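PDB 2YQ1: ORF73 from Murid herpesvirus 4, which probably binds DNA through its C-terminal domain, the part described here, as the latency-associated nuclear antigen (LANA) of this virus. Local coordinates for residues C[73-78]-C[94-99]; C[49-54]-C[126-131]. All coordinates share one frame; numbering follows the deposited sequence.

Contact 1: residues C[73-78]-C[94-99]; sequences VLSTPV and YYLLSF
L74 and F99 form a hydrogen-bonded antiparallel pair, with L74 N donating to F99 O and F99 N to L74 O (2.7 Å), and one further backbone bond joins T76 N to L97 O before the first strand, outermost in the four-stranded sheet of this C-terminal domain within the chain, breaks from regular pairing. At that break the side chain of T76 takes over. Its OG1 lies between the backbone N and the carbonyl carbon (chi1 67°), where it receives the L97 amide at 2.8 Å in a nearly straight bond (172°) and also donates to P77 O at 3.0 Å. The same torsion sends CG2 to the edge of the F99 ring, 3.4 Å from CE2 and near the ring plane; L74 O sits at that edge too, 3.3 Å from F99 CD2. The ring of F135 and that of F99 meet edge-to-face. The other face of the sheet carries the non-hydrogen-bonded pair S75 and S98: S98 OG donates to S75 OG at 2.8 Å, and S75 OG is in turn bonded to I68 O. Beyond the break, V78 continues the contact through its methyls, CG1 against Y94 CB and CG2 against L96 CD2 (4.2 Å). Y95 OH bonds to Y95 OH of the second subunit. One threonine hydroxyl, held by two bonds, probably stands in for T76 O, which a regular pair would offer to the L97 amide and which here bonds to H65 ND1, so the buried L97 N-H keeps an acceptor where the strand is irregular.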
# COMPACT_ATOMS: atom_id res chain seq x y z
N VAL C 73 4.88 15.08 2.54
CA VAL C 73 4.23 13.98 1.85
C VAL C 73 5.25 13.00 1.25
O VAL C 73 6.11 13.38 0.46
CB VAL C 73 3.20 14.45 0.79
CG1 VAL C 73 3.83 15.41 -0.21
CG2 VAL C 73 2.59 13.25 0.09
N LEU C 74 5.15 11.75 1.67
CA LEU C 74 6.08 10.72 1.25
C LEU C 74 5.36 9.66 0.43
O LEU C 74 4.37 9.08 0.88
CB LEU C 74 6.75 10.09 2.46
CG LEU C 74 7.28 11.05 3.53
CD1 LEU C 74 7.85 10.28 4.70
CD2 LEU C 74 8.30 11.99 2.93
N SER C 75 5.86 9.40 -0.77
CA SER C 75 5.22 8.43 -1.66
C SER C 75 6.05 7.17 -1.88
O SER C 75 7.25 7.23 -2.12
CB SER C 75 4.86 9.07 -3.00
OG SER C 75 3.87 10.07 -2.83
N THR C 76 5.38 6.02 -1.77
CA THR C 76 5.99 4.74 -2.11
C THR C 76 6.29 4.70 -3.60
O THR C 76 5.70 5.46 -4.38
CB THR C 76 5.03 3.57 -1.79
OG1 THR C 76 3.89 3.64 -2.66
CG2 THR C 76 4.56 3.62 -0.35
N PRO C 77 7.21 3.81 -4.01
CA PRO C 77 7.30 3.56 -5.45
C PRO C 77 6.04 2.85 -5.93
O PRO C 77 5.20 2.43 -5.12
CB PRO C 77 8.51 2.62 -5.56
CG PRO C 77 8.64 2.00 -4.23
CD PRO C 77 8.20 3.04 -3.24
N VAL C 78 5.92 2.69 -7.24
CA VAL C 78 4.73 2.08 -7.80
C VAL C 78 4.76 0.57 -7.64
O VAL C 78 5.73 -0.09 -8.00
CB VAL C 78 4.54 2.42 -9.29
CG1 VAL C 78 3.17 1.99 -9.75
CG2 VAL C 78 4.74 3.92 -9.52
N TYR C 94 -2.26 -0.71 -10.98
CA TYR C 94 -1.06 -0.28 -10.29
C TYR C 94 -1.43 0.76 -9.24
O TYR C 94 -2.48 1.40 -9.33
CB TYR C 94 -0.04 0.27 -11.29
CG TYR C 94 0.35 -0.75 -12.34
CD1 TYR C 94 -0.41 -0.92 -13.49
CD2 TYR C 94 1.47 -1.56 -12.17
CE1 TYR C 94 -0.07 -1.86 -14.44
CE2 TYR C 94 1.82 -2.51 -13.12
CZ TYR C 94 1.05 -2.65 -14.25
OH TYR C 94 1.39 -3.59 -15.20
N TYR C 95 -0.58 0.93 -8.23
CA TYR C 95 -0.89 1.87 -7.16
C TYR C 95 0.36 2.38 -6.47
O TYR C 95 1.43 1.76 -6.54
CB TYR C 95 -1.83 1.23 -6.12
CG TYR C 95 -1.07 0.46 -5.07
CD1 TYR C 95 -0.68 -0.86 -5.30
CD2 TYR C 95 -0.74 1.04 -3.85
CE1 TYR C 95 0.02 -1.57 -4.34
CE2 TYR C 95 -0.03 0.33 -2.89
CZ TYR C 95 0.34 -0.97 -3.15
OH TYR C 95 1.04 -1.68 -2.20
N LEU C 96 0.21 3.49 -5.77
CA LEU C 96 1.22 3.92 -4.81
C LEU C 96 0.52 4.55 -3.61
O LEU C 96 -0.66 4.87 -3.68
CB LEU C 96 2.23 4.89 -5.45
CG LEU C 96 1.78 6.20 -6.09
CD1 LEU C 96 1.46 7.30 -5.07
CD2 LEU C 96 2.86 6.69 -7.05
N LEU C 97 1.26 4.72 -2.52
CA LEU C 97 0.71 5.37 -1.34
C LEU C 97 1.45 6.68 -1.10
O LEU C 97 2.68 6.71 -1.07
CB LEU C 97 0.88 4.46 -0.12
CG LEU C 97 0.13 3.14 -0.22
CD1 LEU C 97 0.49 2.21 0.92
CD2 LEU C 97 -1.36 3.41 -0.25
N SER C 98 0.69 7.76 -0.96
CA SER C 98 1.26 9.04 -0.58
C SER C 98 0.87 9.32 0.86
O SER C 98 -0.27 9.69 1.14
CB SER C 98 0.73 10.14 -1.48
OG SER C 98 1.05 9.89 -2.84
N PHE C 99 1.84 9.17 1.77
CA PHE C 99 1.58 9.34 3.19
C PHE C 99 1.60 10.81 3.61
O PHE C 99 2.44 11.59 3.15
CB PHE C 99 2.61 8.55 4.01
CG PHE C 99 2.62 7.08 3.71
CD1 PHE C 99 1.73 6.22 4.33
CD2 PHE C 99 3.53 6.56 2.80
CE1 PHE C 99 1.74 4.86 4.05
CE2 PHE C 99 3.54 5.20 2.52
CZ PHE C 99 2.65 4.35 3.14

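Contact 2: residues C[49-54]-C[126-131]; sequences SAVMFS and GTIVKA
The F53 ring meets G126 obliquely, its CD1 4.2 Å from G126 CA, while V51 CG1 sits over one face, nearer the rim than the centre, 3.4 Å from the ring plane. I68, and V113 of helix 103-120, also touch this ring. The two strands are an antiparallel pair at one side of a four-stranded sheet, consistent with the half-barrel that each subunit gives to the dimeric DNA-binding domains of the LANA type: I128 and K130 pair with an antiparallel strand of the second subunit, which extends the sheet. Two hydrogen-bonded pairs, A50 with V129 and M52 with T127, hold the strands; the shortest links are V129 N to A50 O and M52 N to T127 O, each 2.7 Å. On the helix-facing side I128 turns CD1 back to V51 CG2 (3.8 Å), a meeting set by its two bends of chi1 -60° and chi2 -59°, with A106 and K110 of helix 103-120 also against it. On the other side M52 CB lies 4.1 Å from V129 CG2, and the rest of its chain runs away from V129, with Y95, L97 and P136 of the second subunit packed on M52; Y95 and L97 are of the same chain. V129 itself meets V129 of that subunit. At the S49 end V129 O accepts twice, from A50 N and from a water that donates at 3.0 Å and is also bonded to S49 OG at 2.9 Å.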
# COMPACT_ATOMS: atom_id res chain seq x y z
N SER C 49 -2.26 9.15 7.94
CA SER C 49 -3.12 9.07 6.76
C SER C 49 -2.31 8.93 5.48
O SER C 49 -1.09 9.10 5.48
CB SER C 49 -3.99 10.32 6.68
OG SER C 49 -4.82 10.44 7.82
N ALA C 50 -3.01 8.61 4.40
CA ALA C 50 -2.40 8.51 3.09
C ALA C 50 -3.46 8.59 2.01
O ALA C 50 -4.65 8.40 2.27
CB ALA C 50 -1.62 7.22 2.97
N VAL C 51 -3.03 8.88 0.79
CA VAL C 51 -3.89 8.72 -0.36
C VAL C 51 -3.28 7.62 -1.21
O VAL C 51 -2.10 7.68 -1.57
CB VAL C 51 -3.96 9.99 -1.23
CG1 VAL C 51 -4.90 9.77 -2.41
CG2 VAL C 51 -4.42 11.18 -0.40
N MET C 52 -4.07 6.60 -1.52
CA MET C 52 -3.65 5.61 -2.49
C MET C 52 -4.03 6.07 -3.89
O MET C 52 -5.21 6.20 -4.20
CB MET C 52 -4.28 4.24 -2.20
CG MET C 52 -4.02 3.21 -3.30
SD MET C 52 -4.81 1.62 -2.98
CE MET C 52 -3.81 1.01 -1.63
N PHE C 53 -3.03 6.33 -4.72
CA PHE C 53 -3.28 6.66 -6.11
C PHE C 53 -3.15 5.42 -6.97
O PHE C 53 -2.13 4.73 -6.93
CB PHE C 53 -2.32 7.75 -6.58
CG PHE C 53 -2.53 9.07 -5.92
CD1 PHE C 53 -3.60 9.88 -6.29
CD2 PHE C 53 -1.69 9.50 -4.90
CE1 PHE C 53 -3.81 11.10 -5.66
CE2 PHE C 53 -1.90 10.72 -4.28
CZ PHE C 53 -2.96 11.52 -4.66
N SER C 54 -4.19 5.12 -7.74
CA SER C 54 -4.21 3.90 -8.54
C SER C 54 -4.55 4.19 -9.99
O SER C 54 -5.26 5.15 -10.30
CB SER C 54 -5.21 2.90 -7.96
OG SER C 54 -6.48 3.50 -7.77
N GLY C 126 -8.01 8.09 -6.78
CA GLY C 126 -7.44 8.34 -5.47
C GLY C 126 -8.31 7.74 -4.38
O GLY C 126 -9.53 7.78 -4.46
N THR C 127 -7.67 7.16 -3.37
CA THR C 127 -8.42 6.58 -2.26
C THR C 127 -7.81 7.00 -0.94
O THR C 127 -6.66 6.68 -0.65
CB THR C 127 -8.39 5.05 -2.33
OG1 THR C 127 -8.85 4.62 -3.62
CG2 THR C 127 -9.26 4.46 -1.23
N ILE C 128 -8.58 7.73 -0.14
CA ILE C 128 -8.14 8.13 1.19
C ILE C 128 -8.00 6.89 2.05
O ILE C 128 -8.91 6.05 2.15
CB ILE C 128 -9.13 9.08 1.84
CG1 ILE C 128 -9.29 10.35 1.00
CG2 ILE C 128 -8.69 9.40 3.27
CD1 ILE C 128 -8.01 11.13 0.79
N VAL C 129 -6.85 6.81 2.70
CA VAL C 129 -6.54 5.70 3.59
C VAL C 129 -6.11 6.20 4.97
O VAL C 129 -5.51 7.26 5.09
CB VAL C 129 -5.45 4.78 2.96
CG1 VAL C 129 -5.11 3.65 3.86
CG2 VAL C 129 -5.89 4.30 1.55
N LYS C 130 -6.39 5.42 6.00
CA LYS C 130 -6.08 5.81 7.37
C LYS C 130 -5.48 4.63 8.14
O LYS C 130 -5.90 3.48 7.95
CB LYS C 130 -7.36 6.32 8.04
CG LYS C 130 -7.35 6.40 9.54
CD LYS C 130 -8.67 6.97 10.01
CE LYS C 130 -8.86 6.82 11.52
NZ LYS C 130 -9.98 7.67 12.02
N ALA C 131 -4.50 4.91 8.98
CA ALA C 131 -3.85 3.89 9.79
C ALA C 131 -4.04 4.14 11.28
O ALA C 131 -4.21 5.28 11.71
CB ALA C 131 -2.36 3.82 9.45
O HOH W 1 -7.22 9.22 6.62

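Overall arrangement
The two contacts are neighbouring strand pairs of one antiparallel sheet, ordered 74-80, 94-100, 49-55, 125-132, with centres about 9 Å apart; in sequence, both strands of contact 1 fall between those of contact 2. The inner strands join them through two probable hydrogen bonds, S98 N to V51 O and L96 N to F53 O, both 2.9 Å. S98 OG also packs on F53 CE2 at 3.4 Å, bringing the polar pair of contact 1 beside the aromatic ring of contact 2. L109 of helix 103-120 lies against both, touching V73, S98 and V51. Both contacts also reach the second subunit, contact 2 by extending the sheet into it.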